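Local coordinates for DegV family protein (PDB 3LUP) that probably binds long-chain fatty acids, holding elaidic acid in this crystal, and may take part in lipid transport or fatty acid metabolism, at residues A[182-192]-A[203-213]. Residues are numbered along the deposited sequence; the frame is centred on the assembly and turned at random.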
ATOM      1  N   ILE A 182      19.096 -14.445  -1.688  1.00 32.89           N
ATOM      2  CA  ILE A 182      18.331 -15.173  -2.707  1.00 33.05           C
ATOM      3  C   ILE A 182      18.354 -14.542  -4.117  1.00 33.39           C
ATOM      4  O   ILE A 182      17.841 -15.142  -5.067  1.00 33.48           O
ATOM      5  CB  ILE A 182      16.855 -15.420  -2.264  1.00 32.57           C
ATOM      6  CG1 ILE A 182      16.149 -14.097  -1.949  1.00 32.31           C
ATOM      7  CG2 ILE A 182      16.798 -16.375  -1.075  1.00 32.33           C
ATOM      8  CD1 ILE A 182      14.659 -14.225  -1.725  1.00 31.01           C
ATOM      9  N   ILE A 183      18.952 -13.358  -4.251  1.00 33.63           N
ATOM     10  CA  ILE A 183      18.900 -12.609  -5.517  1.00 34.18           C
ATOM     11  C   ILE A 183      19.506 -13.376  -6.707  1.00 34.42           C
ATOM     12  O   ILE A 183      18.910 -13.413  -7.790  1.00 34.50           O
ATOM     13  CB  ILE A 183      19.479 -11.167  -5.387  1.00 34.28           C
ATOM     14  CG1 ILE A 183      19.379 -10.414  -6.722  1.00 35.48           C
ATOM     15  CG2 ILE A 183      20.902 -11.171  -4.810  1.00 34.21           C
ATOM     16  CD1 ILE A 183      20.011  -8.983  -6.712  1.00 37.40           C
ATOM     17  N   GLY A 184      20.660 -14.011  -6.489  1.00 34.52           N
ATOM     18  CA  GLY A 184      21.324 -14.813  -7.515  1.00 34.77           C
ATOM     19  C   GLY A 184      20.449 -15.882  -8.153  1.00 35.04           C
ATOM     20  O   GLY A 184      20.653 -16.244  -9.303  1.00 34.88           O
ATOM     21  N   ASN A 185      19.474 -16.388  -7.396  1.00 35.60           N
ATOM     22  CA  ASN A 185      18.540 -17.413  -7.873  1.00 35.87           C
ATOM     23  C   ASN A 185      17.341 -16.872  -8.648  1.00 35.86           C
ATOM     24  O   ASN A 185      16.712 -17.600  -9.413  1.00 36.01           O
ATOM     25  CB  ASN A 185      18.040 -18.248  -6.701  1.00 35.90           C
ATOM     26  CG  ASN A 185      19.125 -19.117  -6.109  1.00 37.37           C
ATOM     27  OD1 ASN A 185      20.071 -19.521  -6.802  1.00 36.90           O
ATOM     28  ND2 ASN A 185      18.997 -19.414  -4.815  1.00 39.28           N
ATOM     29  N   LEU A 186      17.028 -15.596  -8.453  1.00 35.64           N
ATOM     30  CA  LEU A 186      15.837 -15.027  -9.052  1.00 35.65           C
ATOM     31  C   LEU A 186      16.123 -14.198 -10.292  1.00 35.89           C
ATOM     32  O   LEU A 186      15.201 -13.847 -11.025  1.00 35.96           O
ATOM     33  CB  LEU A 186      15.084 -14.189  -8.020  1.00 35.46           C
ATOM     34  CG  LEU A 186      14.891 -14.845  -6.652  1.00 35.18           C
ATOM     35  CD1 LEU A 186      14.374 -13.833  -5.659  1.00 36.01           C
ATOM     36  CD2 LEU A 186      13.965 -16.045  -6.726  1.00 33.95           C
ATOM     37  N   LEU A 187      17.393 -13.891 -10.537  1.00 36.24           N
ATOM     38  CA  LEU A 187      17.742 -12.968 -11.625  1.00 36.52           C
ATOM     39  C   LEU A 187      17.337 -13.404 -13.043  1.00 36.56           C
ATOM     40  O   LEU A 187      16.894 -12.577 -13.832  1.00 36.51           O
ATOM     41  CB  LEU A 187      19.212 -12.544 -11.553  1.00 36.31           C
ATOM     42  CG  LEU A 187      19.486 -11.369 -10.590  1.00 36.95           C
ATOM     43  CD1 LEU A 187      20.973 -10.979 -10.587  1.00 37.24           C
ATOM     44  CD2 LEU A 187      18.595 -10.136 -10.865  1.00 35.75           C
ATOM     45  N   SER A 188      17.455 -14.696 -13.345  1.00 36.51           N
ATOM     46  CA  SER A 188      17.130 -15.215 -14.675  1.00 36.41           C
ATOM     47  C   SER A 188      15.661 -15.497 -14.916  1.00 36.06           C
ATOM     48  O   SER A 188      15.281 -15.938 -15.997  1.00 36.16           O
ATOM     49  CB  SER A 188      17.901 -16.501 -14.931  1.00 36.47           C
ATOM     50  OG  SER A 188      19.187 -16.186 -15.419  1.00 37.89           O
ATOM     51  N   ILE A 189      14.832 -15.262 -13.911  1.00 35.84           N
ATOM     52  CA  ILE A 189      13.447 -15.707 -13.975  1.00 35.27           C
ATOM     53  C   ILE A 189      12.488 -14.567 -13.595  1.00 35.10           C
ATOM     54  O   ILE A 189      12.925 -13.455 -13.314  1.00 35.02           O
ATOM     55  CB  ILE A 189      13.238 -16.991 -13.108  1.00 35.39           C
ATOM     56  CG1 ILE A 189      13.532 -16.705 -11.634  1.00 35.27           C
ATOM     57  CG2 ILE A 189      14.120 -18.156 -13.603  1.00 33.84           C
ATOM     58  CD1 ILE A 189      12.733 -17.570 -10.686  1.00 34.99           C
ATOM     59  N   LYS A 190      11.188 -14.839 -13.608  1.00 35.03           N
ATOM     60  CA  LYS A 190      10.177 -13.830 -13.276  1.00 34.92           C
ATOM     61  C   LYS A 190       9.341 -14.302 -12.086  1.00 34.80           C
ATOM     62  O   LYS A 190       8.248 -14.849 -12.266  1.00 35.53           O
ATOM     63  CB  LYS A 190       9.293 -13.520 -14.496  1.00 34.75           C
ATOM     64  CG  LYS A 190       9.881 -12.495 -15.470  1.00 35.59           C
ATOM     65  CD  LYS A 190       9.633 -11.053 -14.979  1.00 38.15           C
ATOM     66  CE  LYS A 190      10.216  -9.972 -15.903  1.00 39.71           C
ATOM     67  NZ  LYS A 190      11.583 -10.251 -16.457  1.00 39.84           N
ATOM     68  N   PRO A 191       9.862 -14.117 -10.854  1.00 34.54           N
ATOM     69  CA  PRO A 191       9.171 -14.620  -9.661  1.00 33.60           C
ATOM     70  C   PRO A 191       7.912 -13.841  -9.332  1.00 33.31           C
ATOM     71  O   PRO A 191       7.825 -12.639  -9.594  1.00 33.36           O
ATOM     72  CB  PRO A 191      10.192 -14.392  -8.559  1.00 33.63           C
ATOM     73  CG  PRO A 191      11.010 -13.228  -9.052  1.00 33.92           C
ATOM     74  CD  PRO A 191      11.138 -13.451 -10.510  1.00 34.20           C
ATOM     75  N   VAL A 192       6.937 -14.548  -8.777  1.00 33.03           N
ATOM     76  CA  VAL A 192       5.746 -13.948  -8.196  1.00 32.29           C
ATOM     77  C   VAL A 192       6.024 -13.731  -6.708  1.00 32.39           C
ATOM     78  O   VAL A 192       6.443 -14.657  -5.986  1.00 32.22           O
ATOM     79  CB  VAL A 192       4.497 -14.857  -8.376  1.00 32.08           C
ATOM     80  CG1 VAL A 192       3.243 -14.160  -7.887  1.00 32.25           C
ATOM     81  CG2 VAL A 192       4.320 -15.266  -9.820  1.00 31.19           C
ATOM     82  N   VAL A 203       9.094 -14.196  -1.680  1.00 30.46           N
ATOM     83  CA  VAL A 203       8.815 -14.836  -2.952  1.00 30.84           C
ATOM     84  C   VAL A 203       7.704 -15.851  -2.749  1.00 31.53           C
ATOM     85  O   VAL A 203       7.820 -16.777  -1.950  1.00 31.47           O
ATOM     86  CB  VAL A 203      10.063 -15.516  -3.567  1.00 30.68           C
ATOM     87  CG1 VAL A 203       9.750 -16.059  -4.957  1.00 29.61           C
ATOM     88  CG2 VAL A 203      11.234 -14.536  -3.623  1.00 30.54           C
ATOM     89  N   TYR A 204       6.610 -15.657  -3.467  1.00 32.71           N
ATOM     90  CA  TYR A 204       5.548 -16.640  -3.466  1.00 33.68           C
ATOM     91  C   TYR A 204       5.951 -17.844  -4.322  1.00 34.40           C
ATOM     92  O   TYR A 204       5.949 -18.971  -3.840  1.00 33.90           O
ATOM     93  CB  TYR A 204       4.246 -16.010  -3.962  1.00 33.72           C
ATOM     94  CG  TYR A 204       3.062 -16.942  -3.936  1.00 33.88           C
ATOM     95  CD1 TYR A 204       2.463 -17.311  -2.729  1.00 33.69           C
ATOM     96  CD2 TYR A 204       2.532 -17.447  -5.124  1.00 34.33           C
ATOM     97  CE1 TYR A 204       1.368 -18.168  -2.703  1.00 34.72           C
ATOM     98  CE2 TYR A 204       1.435 -18.300  -5.113  1.00 36.00           C
ATOM     99  CZ  TYR A 204       0.860 -18.657  -3.899  1.00 36.37           C
ATOM    100  OH  TYR A 204      -0.218 -19.506  -3.900  1.00 38.26           O
ATOM    101  N   GLU A 205       6.333 -17.593  -5.577  1.00 35.62           N
ATOM    102  CA  GLU A 205       6.568 -18.671  -6.538  1.00 36.85           C
ATOM    103  C   GLU A 205       7.662 -18.297  -7.558  1.00 36.91           C
ATOM    104  O   GLU A 205       7.691 -17.163  -8.047  1.00 36.89           O
ATOM    105  CB  GLU A 205       5.240 -18.984  -7.243  1.00 37.17           C
ATOM    106  CG  GLU A 205       5.132 -20.353  -7.894  1.00 40.23           C
ATOM    107  CD  GLU A 205       3.713 -20.655  -8.405  1.00 44.42           C
ATOM    108  OE1 GLU A 205       2.732 -20.399  -7.657  1.00 44.93           O
ATOM    109  OE2 GLU A 205       3.582 -21.161  -9.553  1.00 46.26           O
ATOM    110  N   LYS A 206       8.566 -19.240  -7.852  1.00 36.95           N
ATOM    111  CA  LYS A 206       9.496 -19.094  -8.978  1.00 37.01           C
ATOM    112  C   LYS A 206       8.720 -19.380 -10.260  1.00 37.26           C
ATOM    113  O   LYS A 206       8.228 -20.491 -10.460  1.00 37.75           O
ATOM    114  CB  LYS A 206      10.688 -20.060  -8.866  1.00 36.99           C
ATOM    115  CG  LYS A 206      11.799 -19.652  -7.881  1.00 36.43           C
ATOM    116  CD  LYS A 206      12.949 -20.672  -7.823  1.00 36.18           C
ATOM    117  CE  LYS A 206      14.203 -20.187  -8.551  1.00 37.21           C
ATOM    118  NZ  LYS A 206      15.156 -21.275  -8.956  1.00 36.49           N
ATOM    119  N   VAL A 207       8.567 -18.371 -11.105  1.00 37.36           N
ATOM    120  CA  VAL A 207       7.938 -18.553 -12.412  1.00 37.52           C
ATOM    121  C   VAL A 207       8.977 -18.162 -13.447  1.00 37.76           C
ATOM    122  O   VAL A 207       9.670 -17.160 -13.290  1.00 37.69           O
ATOM    123  CB  VAL A 207       6.638 -17.716 -12.573  1.00 37.36           C
ATOM    124  CG1 VAL A 207       6.036 -17.915 -13.952  1.00 36.97           C
ATOM    125  CG2 VAL A 207       5.619 -18.118 -11.513  1.00 37.47           C
ATOM    126  N   ARG A 208       9.102 -18.953 -14.499  1.00 38.05           N
ATOM    127  CA  ARG A 208      10.230 -18.770 -15.396  1.00 38.60           C
ATOM    128  C   ARG A 208      10.084 -17.657 -16.432  1.00 38.76           C
ATOM    129  O   ARG A 208      11.054 -16.964 -16.723  1.00 38.66           O
ATOM    130  CB  ARG A 208      10.628 -20.097 -16.027  1.00 38.61           C
ATOM    131  CG  ARG A 208      11.451 -20.939 -15.075  1.00 39.46           C
ATOM    132  CD  ARG A 208      12.002 -22.149 -15.764  1.00 41.61           C
ATOM    133  NE  ARG A 208      12.975 -21.821 -16.809  1.00 42.80           N
ATOM    134  CZ  ARG A 208      12.704 -21.748 -18.112  1.00 42.70           C
ATOM    135  NH1 ARG A 208      11.474 -21.962 -18.573  1.00 41.63           N
ATOM    136  NH2 ARG A 208      13.677 -21.453 -18.959  1.00 43.08           N
ATOM    137  N   THR A 209       8.879 -17.472 -16.961  1.00 39.15           N
ATOM    138  CA  THR A 209       8.644 -16.467 -17.994  1.00 39.66           C
ATOM    139  C   THR A 209       7.666 -15.389 -17.550  1.00 39.27           C
ATOM    140  O   THR A 209       6.883 -15.600 -16.637  1.00 39.42           O
ATOM    141  CB  THR A 209       8.140 -17.111 -19.294  1.00 39.95           C
ATOM    142  OG1 THR A 209       7.786 -16.083 -20.229  1.00 42.41           O
ATOM    143  CG2 THR A 209       6.913 -17.972 -19.034  1.00 40.32           C
ATOM    144  N   GLU A 210       7.721 -14.234 -18.201  1.00 39.26           N
ATOM    145  CA  GLU A 210       6.815 -13.123 -17.902  1.00 39.43           C
ATOM    146  C   GLU A 210       5.376 -13.469 -18.276  1.00 38.58           C
ATOM    147  O   GLU A 210       4.450 -13.141 -17.536  1.00 38.06           O
ATOM    148  CB  GLU A 210       7.262 -11.840 -18.621  1.00 39.96           C
ATOM    149  CG  GLU A 210       6.532 -10.577 -18.151  1.00 43.44           C
ATOM    150  CD  GLU A 210       5.876  -9.804 -19.306  1.00 48.47           C
ATOM    151  OE1 GLU A 210       6.263  -8.628 -19.527  1.00 50.55           O
ATOM    152  OE2 GLU A 210       4.985 -10.374 -19.999  1.00 49.97           O
ATOM    153  N   LYS A 211       5.213 -14.128 -19.432  1.00 38.22           N
ATOM    154  CA  LYS A 211       3.928 -14.660 -19.896  1.00 37.39           C
ATOM    155  C   LYS A 211       3.299 -15.496 -18.813  1.00 36.37           C
ATOM    156  O   LYS A 211       2.191 -15.195 -18.373  1.00 36.20           O
ATOM    157  CB  LYS A 211       4.114 -15.548 -21.119  1.00 38.10           C
ATOM    158  CG  LYS A 211       4.067 -14.847 -22.465  1.00 40.57           C
ATOM    159  CD  LYS A 211       4.443 -15.829 -23.600  1.00 44.56           C
ATOM    160  CE  LYS A 211       5.981 -16.023 -23.757  1.00 46.68           C
ATOM    161  NZ  LYS A 211       6.713 -14.803 -24.261  1.00 47.00           N
ATOM    162  N   LYS A 212       4.006 -16.542 -18.378  1.00 35.12           N
ATOM    163  CA  LYS A 212       3.472 -17.427 -17.340  1.00 34.43           C
ATOM    164  C   LYS A 212       3.313 -16.683 -16.032  1.00 33.68           C
ATOM    165  O   LYS A 212       2.373 -16.948 -15.301  1.00 34.17           O
ATOM    166  CB  LYS A 212       4.309 -18.707 -17.160  1.00 34.61           C
ATOM    167  N   ALA A 213       4.186 -15.720 -15.762  1.00 32.77           N
ATOM    168  CA  ALA A 213       4.052 -14.907 -14.554  1.00 32.05           C
ATOM    169  C   ALA A 213       2.687 -14.236 -14.484  1.00 31.68           C
ATOM    170  O   ALA A 213       2.002 -14.330 -13.471  1.00 31.09           O
ATOM    171  CB  ALA A 213       5.165 -13.874 -14.459  1.00 31.92           C
TER
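Val203 points both its methyls at residues 182-192. Its CG2 lies over the shallow groove between Ile182 CD1 and Leu186 CD1: it meets Leu186 CD1 tip to tip at 3.8 Å, while the Ile182 chain slides past the other way. CG1 comes against the CB corner of Pro191, 4.0 Å from Pro191 CB. Farther along, the Ile189 and Lys206 chains cross at about a right angle. With Ile189 CG1 set between its backbone N and carbonyl carbon (chi1 62°), the CD1 methyl lies in the bend of Lys206, 3.6 Å from Lys206 CG and also touching its CB and CE. On the buried side, Val192 CG2 meets Val207 CG2 at 3.6 Å. Backbone bonds set the register: Val192 N donates to Glu205 O (2.8 Å), Lys190 N to Val207 O (2.8 Å, N-H...O 141°), and Val192 O accepts from Glu205 N and, weakly, from Tyr204 N. Two residues facing one make a classic beta bulge. Strand 201-205, paired antiparallel with 192-195, is outermost in the six-stranded mixed sheet. Helix 210-224 packs on the face carrying Val192 and Glu205: Leu217 and Ile220 touch Val192, and Arg216 forms a salt bridge with Glu205; helix 179-186 flanks the hairpin at Val203.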